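Exopolygalacturonate lyase (Vibrio vulnificus, PDB 5A29) probably cleaves polygalacturonate, the backbone of pectin, by metal-assisted beta-elimination, as a family 2 polysaccharide lyase. Local coordinates at residues A[71-85]-A[130-144]. Numbering follows the deposited sequence.
Sequences WIYPDGRTATISNFA and WGGHRFVNLDTLELE. With MN (manganese (II) ion), chain C.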
loop_
_atom_site.group_PDB
_atom_site.type_symbol
_atom_site.label_atom_id
_atom_site.label_comp_id
_atom_site.label_asym_id
_atom_site.label_seq_id
_atom_site.Cartn_x
_atom_site.Cartn_y
_atom_site.Cartn_z
ATOM N N TRP A 71 -3.244 -16.645 15.507
ATOM C CA TRP A 71 -4.693 -16.422 15.250
ATOM C C TRP A 71 -5.463 -17.289 16.250
ATOM O O TRP A 71 -5.099 -18.463 16.419
ATOM C CB TRP A 71 -5.068 -16.891 13.817
ATOM C CG TRP A 71 -6.446 -16.398 13.426
ATOM C CD1 TRP A 71 -7.614 -17.077 13.537
ATOM C CD2 TRP A 71 -6.779 -15.083 12.914
ATOM N NE1 TRP A 71 -8.679 -16.264 13.143
ATOM C CE2 TRP A 71 -8.187 -15.048 12.736
ATOM C CE3 TRP A 71 -6.015 -13.940 12.580
ATOM C CZ2 TRP A 71 -8.855 -13.935 12.240
ATOM C CZ3 TRP A 71 -6.684 -12.812 12.069
ATOM C CH2 TRP A 71 -8.088 -12.828 11.887
ATOM N N ILE A 72 -6.488 -16.718 16.884
ATOM C CA ILE A 72 -7.374 -17.474 17.757
ATOM C C ILE A 72 -8.727 -17.655 17.068
ATOM O O ILE A 72 -9.441 -16.674 16.832
ATOM C CB ILE A 72 -7.592 -16.740 19.079
ATOM C CG1 ILE A 72 -6.236 -16.618 19.800
ATOM C CG2 ILE A 72 -8.595 -17.522 19.967
ATOM C CD1 ILE A 72 -6.305 -15.661 20.974
ATOM N N TYR A 73 -9.078 -18.899 16.764
ATOM C CA TYR A 73 -10.401 -19.190 16.178
ATOM C C TYR A 73 -11.590 -19.135 17.146
ATOM O O TYR A 73 -11.397 -19.186 18.351
ATOM C CB TYR A 73 -10.375 -20.547 15.501
ATOM C CG TYR A 73 -9.525 -20.520 14.284
ATOM C CD1 TYR A 73 -10.073 -20.173 13.045
ATOM C CD2 TYR A 73 -8.184 -20.880 14.339
ATOM C CE1 TYR A 73 -9.312 -20.219 11.893
ATOM C CE2 TYR A 73 -7.399 -20.893 13.188
ATOM C CZ TYR A 73 -7.981 -20.524 11.979
ATOM O OH TYR A 73 -7.252 -20.544 10.831
ATOM N N PRO A 74 -12.831 -19.010 16.615
ATOM C CA PRO A 74 -13.937 -18.946 17.572
ATOM C C PRO A 74 -14.009 -20.181 18.535
ATOM O O PRO A 74 -14.455 -20.019 19.663
ATOM C CB PRO A 74 -15.186 -18.809 16.663
ATOM C CG PRO A 74 -14.659 -18.124 15.416
ATOM C CD PRO A 74 -13.278 -18.748 15.226
ATOM N N ASP A 75 -13.579 -21.362 18.098
ATOM C CA ASP A 75 -13.686 -22.571 18.933
ATOM C C ASP A 75 -12.515 -22.631 19.922
ATOM O O ASP A 75 -12.433 -23.534 20.747
ATOM C CB ASP A 75 -13.719 -23.851 18.082
ATOM C CG ASP A 75 -12.411 -24.095 17.340
ATOM O OD1 ASP A 75 -11.665 -23.130 17.105
ATOM O OD2 ASP A 75 -12.120 -25.248 16.970
ATOM N N GLY A 76 -11.596 -21.688 19.802
ATOM C CA GLY A 76 -10.554 -21.483 20.784
ATOM C C GLY A 76 -9.253 -22.101 20.330
ATOM O O GLY A 76 -8.220 -21.891 20.960
ATOM N N ARG A 77 -9.289 -22.849 19.234
ATOM C CA ARG A 77 -8.061 -23.330 18.609
ATOM C C ARG A 77 -7.168 -22.131 18.205
ATOM O O ARG A 77 -7.677 -21.048 17.855
ATOM C CB ARG A 77 -8.361 -24.148 17.367
ATOM C CG ARG A 77 -7.147 -24.824 16.764
ATOM C CD ARG A 77 -7.437 -25.741 15.586
ATOM N NE ARG A 77 -7.751 -25.056 14.327
ATOM C CZ ARG A 77 -6.867 -24.681 13.386
ATOM N NH1 ARG A 77 -5.562 -24.851 13.526
ATOM N NH2 ARG A 77 -7.299 -24.094 12.289
ATOM N N THR A 78 -5.861 -22.306 18.345
ATOM C CA THR A 78 -4.894 -21.237 17.995
ATOM C C THR A 78 -3.981 -21.751 16.900
ATOM O O THR A 78 -3.686 -22.960 16.831
ATOM C CB THR A 78 -4.037 -20.759 19.170
ATOM O OG1 THR A 78 -3.288 -21.859 19.675
ATOM C CG2 THR A 78 -4.890 -20.129 20.270
ATOM N N ALA A 79 -3.637 -20.856 15.964
ATOM C CA ALA A 79 -2.679 -21.214 14.931
ATOM C C ALA A 79 -1.636 -20.094 14.817
ATOM O O ALA A 79 -1.974 -18.928 14.646
ATOM C CB ALA A 79 -3.353 -21.479 13.587
ATOM N N THR A 80 -0.383 -20.487 14.918
ATOM C CA THR A 80 0.710 -19.539 14.782
ATOM C C THR A 80 0.783 -19.077 13.326
ATOM O O THR A 80 0.873 -19.912 12.425
ATOM C CB THR A 80 2.040 -20.229 15.172
ATOM O OG1 THR A 80 1.913 -20.641 16.547
ATOM C CG2 THR A 80 3.173 -19.214 15.105
ATOM N N ILE A 81 0.855 -17.758 13.118
ATOM C CA ILE A 81 0.671 -17.179 11.740
ATOM C C ILE A 81 1.983 -17.086 10.995
ATOM O O ILE A 81 2.942 -16.471 11.493
ATOM C CB ILE A 81 0.052 -15.762 11.829
ATOM C CG1 ILE A 81 -1.293 -15.856 12.521
ATOM C CG2 ILE A 81 -0.065 -15.142 10.397
ATOM C CD1 ILE A 81 -1.786 -14.579 13.139
ATOM N N SER A 82 2.069 -17.710 9.823
ATOM C CA SER A 82 3.076 -17.336 8.823
ATOM C C SER A 82 2.378 -16.904 7.481
ATOM O O SER A 82 1.923 -17.750 6.698
ATOM C CB SER A 82 3.980 -18.521 8.568
ATOM O OG SER A 82 5.007 -18.235 7.633
ATOM N N ASN A 83 2.376 -15.605 7.188
ATOM C CA ASN A 83 1.684 -15.084 5.977
ATOM C C ASN A 83 2.717 -14.317 5.184
ATOM O O ASN A 83 3.056 -13.205 5.539
ATOM C CB ASN A 83 0.519 -14.192 6.432
ATOM C CG ASN A 83 -0.415 -13.824 5.268
ATOM O OD1 ASN A 83 0.022 -13.741 4.135
ATOM N ND2 ASN A 83 -1.657 -13.592 5.557
ATOM N N PHE A 84 3.227 -14.927 4.116
ATOM C CA PHE A 84 4.298 -14.407 3.316
ATOM C C PHE A 84 3.923 -13.062 2.687
ATOM O O PHE A 84 4.844 -12.253 2.460
ATOM C CB PHE A 84 4.694 -15.440 2.235
ATOM C CG PHE A 84 5.983 -15.158 1.507
ATOM C CD1 PHE A 84 7.196 -14.962 2.200
ATOM C CD2 PHE A 84 6.011 -15.130 0.118
ATOM C CE1 PHE A 84 8.396 -14.776 1.542
ATOM C CE2 PHE A 84 7.189 -14.910 -0.566
ATOM C CZ PHE A 84 8.422 -14.754 0.145
ATOM N N ALA A 85 2.616 -12.779 2.518
ATOM C CA ALA A 85 2.162 -11.472 1.972
ATOM C C ALA A 85 2.436 -10.290 2.980
ATOM O O ALA A 85 2.448 -9.116 2.593
ATOM C CB ALA A 85 0.670 -11.532 1.638
ATOM N N TRP A 130 -1.326 -17.122 0.719
ATOM C CA TRP A 130 -0.955 -15.923 1.499
ATOM C C TRP A 130 -2.103 -14.920 1.367
ATOM O O TRP A 130 -3.155 -15.229 0.751
ATOM C CB TRP A 130 0.387 -15.330 0.986
ATOM C CG TRP A 130 0.300 -14.665 -0.386
ATOM C CD1 TRP A 130 -0.798 -14.649 -1.242
ATOM C CD2 TRP A 130 1.329 -13.956 -1.056
ATOM N NE1 TRP A 130 -0.500 -13.898 -2.364
ATOM C CE2 TRP A 130 0.809 -13.520 -2.312
ATOM C CE3 TRP A 130 2.650 -13.622 -0.724
ATOM C CZ2 TRP A 130 1.552 -12.765 -3.201
ATOM C CZ3 TRP A 130 3.403 -12.906 -1.640
ATOM C CH2 TRP A 130 2.849 -12.468 -2.858
ATOM N N GLY A 131 -1.952 -13.743 1.982
ATOM C CA GLY A 131 -2.897 -12.649 1.747
ATOM C C GLY A 131 -3.947 -12.543 2.826
ATOM O O GLY A 131 -3.799 -13.065 3.945
ATOM N N GLY A 132 -4.991 -11.807 2.504
ATOM C CA GLY A 132 -5.984 -11.384 3.501
ATOM C C GLY A 132 -6.803 -12.506 4.146
ATOM O O GLY A 132 -7.345 -12.317 5.252
ATOM N N HIS A 133 -6.918 -13.650 3.479
ATOM C CA HIS A 133 -7.851 -14.728 3.948
ATOM C C HIS A 133 -7.180 -16.062 3.823
ATOM O O HIS A 133 -7.869 -17.102 3.787
ATOM C CB HIS A 133 -9.128 -14.772 3.080
ATOM C CG HIS A 133 -10.030 -13.584 3.200
ATOM N ND1 HIS A 133 -10.439 -13.052 4.394
ATOM C CD2 HIS A 133 -10.629 -12.844 2.239
ATOM C CE1 HIS A 133 -11.257 -12.026 4.174
ATOM N NE2 HIS A 133 -11.387 -11.883 2.867
ATOM N N ARG A 134 -5.834 -16.095 3.748
ATOM C CA ARG A 134 -5.151 -17.386 3.754
ATOM C C ARG A 134 -3.724 -17.255 4.321
ATOM O O ARG A 134 -2.981 -16.371 3.920
ATOM C CB ARG A 134 -4.986 -17.967 2.329
ATOM C CG ARG A 134 -4.958 -19.512 2.310
ATOM C CD ARG A 134 -6.395 -20.008 2.507
ATOM N NE ARG A 134 -6.542 -21.424 2.890
ATOM C CZ ARG A 134 -6.483 -22.405 2.015
ATOM N NH1 ARG A 134 -6.181 -22.122 0.750
ATOM N NH2 ARG A 134 -6.681 -23.666 2.404
ATOM N N PHE A 135 -3.286 -18.219 5.132
ATOM C CA PHE A 135 -1.893 -18.205 5.585
ATOM C C PHE A 135 -1.442 -19.626 5.958
ATOM O O PHE A 135 -2.246 -20.558 5.951
ATOM C CB PHE A 135 -1.702 -17.200 6.757
ATOM C CG PHE A 135 -2.412 -17.574 8.049
ATOM C CD1 PHE A 135 -1.797 -18.428 8.993
ATOM C CD2 PHE A 135 -3.656 -17.048 8.354
ATOM C CE1 PHE A 135 -2.412 -18.747 10.213
ATOM C CE2 PHE A 135 -4.300 -17.378 9.567
ATOM C CZ PHE A 135 -3.686 -18.230 10.495
ATOM N N VAL A 136 -0.170 -19.774 6.316
ATOM C CA VAL A 136 0.402 -21.095 6.676
ATOM C C VAL A 136 0.564 -21.193 8.215
ATOM O O VAL A 136 1.013 -20.235 8.853
ATOM C CB VAL A 136 1.728 -21.301 5.970
ATOM C CG1 VAL A 136 2.297 -22.715 6.291
ATOM C CG2 VAL A 136 1.526 -21.222 4.452
ATOM N N ASN A 137 0.083 -22.288 8.825
ATOM C CA ASN A 137 0.328 -22.573 10.249
ATOM C C ASN A 137 1.846 -22.771 10.449
ATOM O O ASN A 137 2.447 -23.697 9.872
ATOM C CB ASN A 137 -0.449 -23.846 10.709
ATOM C CG ASN A 137 -0.464 -24.005 12.231
ATOM O OD1 ASN A 137 0.590 -23.960 12.881
ATOM N ND2 ASN A 137 -1.650 -24.110 12.810
ATOM N N LEU A 138 2.505 -21.878 11.221
ATOM C CA LEU A 138 3.996 -21.942 11.303
ATOM C C LEU A 138 4.500 -23.274 11.984
ATOM O O LEU A 138 5.587 -23.816 11.661
ATOM C CB LEU A 138 4.529 -20.724 12.126
ATOM C CG LEU A 138 6.062 -20.551 12.154
ATOM C CD1 LEU A 138 6.667 -20.066 10.848
ATOM C CD2 LEU A 138 6.452 -19.556 13.256
ATOM N N ASP A 139 3.678 -23.791 12.883
ATOM C CA ASP A 139 4.031 -24.998 13.669
ATOM C C ASP A 139 3.643 -26.300 12.976
ATOM O O ASP A 139 4.289 -27.309 13.193
ATOM C CB ASP A 139 3.331 -24.963 15.004
ATOM C CG ASP A 139 3.717 -23.773 15.823
ATOM O OD1 ASP A 139 4.876 -23.310 15.724
ATOM O OD2 ASP A 139 2.852 -23.255 16.555
ATOM N N THR A 140 2.567 -26.306 12.195
ATOM C CA THR A 140 2.122 -27.584 11.583
ATOM C C THR A 140 2.305 -27.616 10.081
ATOM O O THR A 140 2.317 -28.682 9.486
ATOM C CB THR A 140 0.661 -27.941 11.910
ATOM O OG1 THR A 140 -0.203 -26.944 11.375
ATOM C CG2 THR A 140 0.410 -28.074 13.394
ATOM N N LEU A 141 2.528 -26.450 9.464
ATOM C CA LEU A 141 2.622 -26.301 7.984
ATOM C C LEU A 141 1.306 -26.580 7.242
ATOM O O LEU A 141 1.284 -26.600 6.030
ATOM C CB LEU A 141 3.765 -27.082 7.350
ATOM C CG LEU A 141 5.112 -26.991 8.066
ATOM C CD1 LEU A 141 6.072 -27.853 7.283
ATOM C CD2 LEU A 141 5.632 -25.549 8.172
ATOM N N GLU A 142 0.211 -26.726 7.973
ATOM C CA GLU A 142 -1.114 -26.831 7.361
ATOM C C GLU A 142 -1.525 -25.434 6.865
ATOM O O GLU A 142 -1.124 -24.418 7.473
ATOM C CB GLU A 142 -2.096 -27.293 8.425
ATOM C CG GLU A 142 -1.862 -28.748 8.854
ATOM C CD GLU A 142 -2.496 -29.056 10.201
ATOM O OE1 GLU A 142 -2.500 -28.172 11.112
ATOM O OE2 GLU A 142 -2.988 -30.194 10.351
ATOM N N LEU A 143 -2.361 -25.372 5.817
ATOM C CA LEU A 143 -3.017 -24.108 5.431
ATOM C C LEU A 143 -4.050 -23.686 6.422
ATOM O O LEU A 143 -4.751 -24.547 6.996
ATOM C CB LEU A 143 -3.670 -24.222 4.053
ATOM C CG LEU A 143 -2.665 -24.727 3.042
ATOM C CD1 LEU A 143 -3.378 -24.803 1.701
ATOM C CD2 LEU A 143 -1.381 -23.880 2.979
ATOM N N GLU A 144 -4.167 -22.372 6.632
ATOM C CA GLU A 144 -5.186 -21.852 7.515
ATOM C C GLU A 144 -6.102 -20.914 6.762
ATOM O O GLU A 144 -5.642 -20.201 5.873
ATOM C CB GLU A 144 -4.538 -21.095 8.709
ATOM C CG GLU A 144 -3.657 -22.014 9.591
ATOM C CD GLU A 144 -4.497 -22.936 10.479
ATOM O OE1 GLU A 144 -5.702 -22.627 10.743
ATOM O OE2 GLU A 144 -3.919 -23.928 10.967
HETATM MN MN MN C . -12.235 -10.234 1.837
HETATM O O HOH W 1 -2.286 -25.150 15.268
HETATM O O HOH W 2 0.159 -23.309 15.606
HETATM O O HOH W 3 -11.415 -8.888 3.458
#
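The ring of F135 lies between I81 and E144. I81 lies over one face, its CG1 making a CH-pi contact and its CG2 offset toward the rim; E144 CB lies over the opposite face, also toward the rim. CB of A79 meets the ring edge. CG of F135 stands between its own backbone N and carbonyl carbon (chi1 67°), which turns the ring toward strand 78-82. The guanidinium of R77 has Y73 on one face and the carboxylate of E144 at its edge. R77 grips E144 end-on in a salt bridge. R77 NH2 donates to the syn lone pair of E144 OE1 at 2.7 Å, and R77 NH1 to E144 OE2 at 3.2 Å. N137 ND2 also donates to E144 OE2, from the same face of the carboxylate as R77 NH1. The CB of A85 packs on a face of the W130 indole. The amide of N83 pairs with the backbone of G131: N83 ND2 donates to G131 O at 2.7 Å, and N83 OD1 accepts from G131 N at 2.9 Å. OD1 also accepts from A85 N, closing an Asx turn. S82 and V136 form an antiparallel hydrogen-bonded pair, joining the middle strands of a four-stranded antiparallel sheet. T80 OG1 donates to D139 OD2, while D139 OD1 is hydrogen-bonded to S49 OG. R77, bonded to both carboxylate oxygens, and N137 probably favour an ionised E144. The N83 amide holds G131, two residues before H133, which binds manganese with E154 and H196.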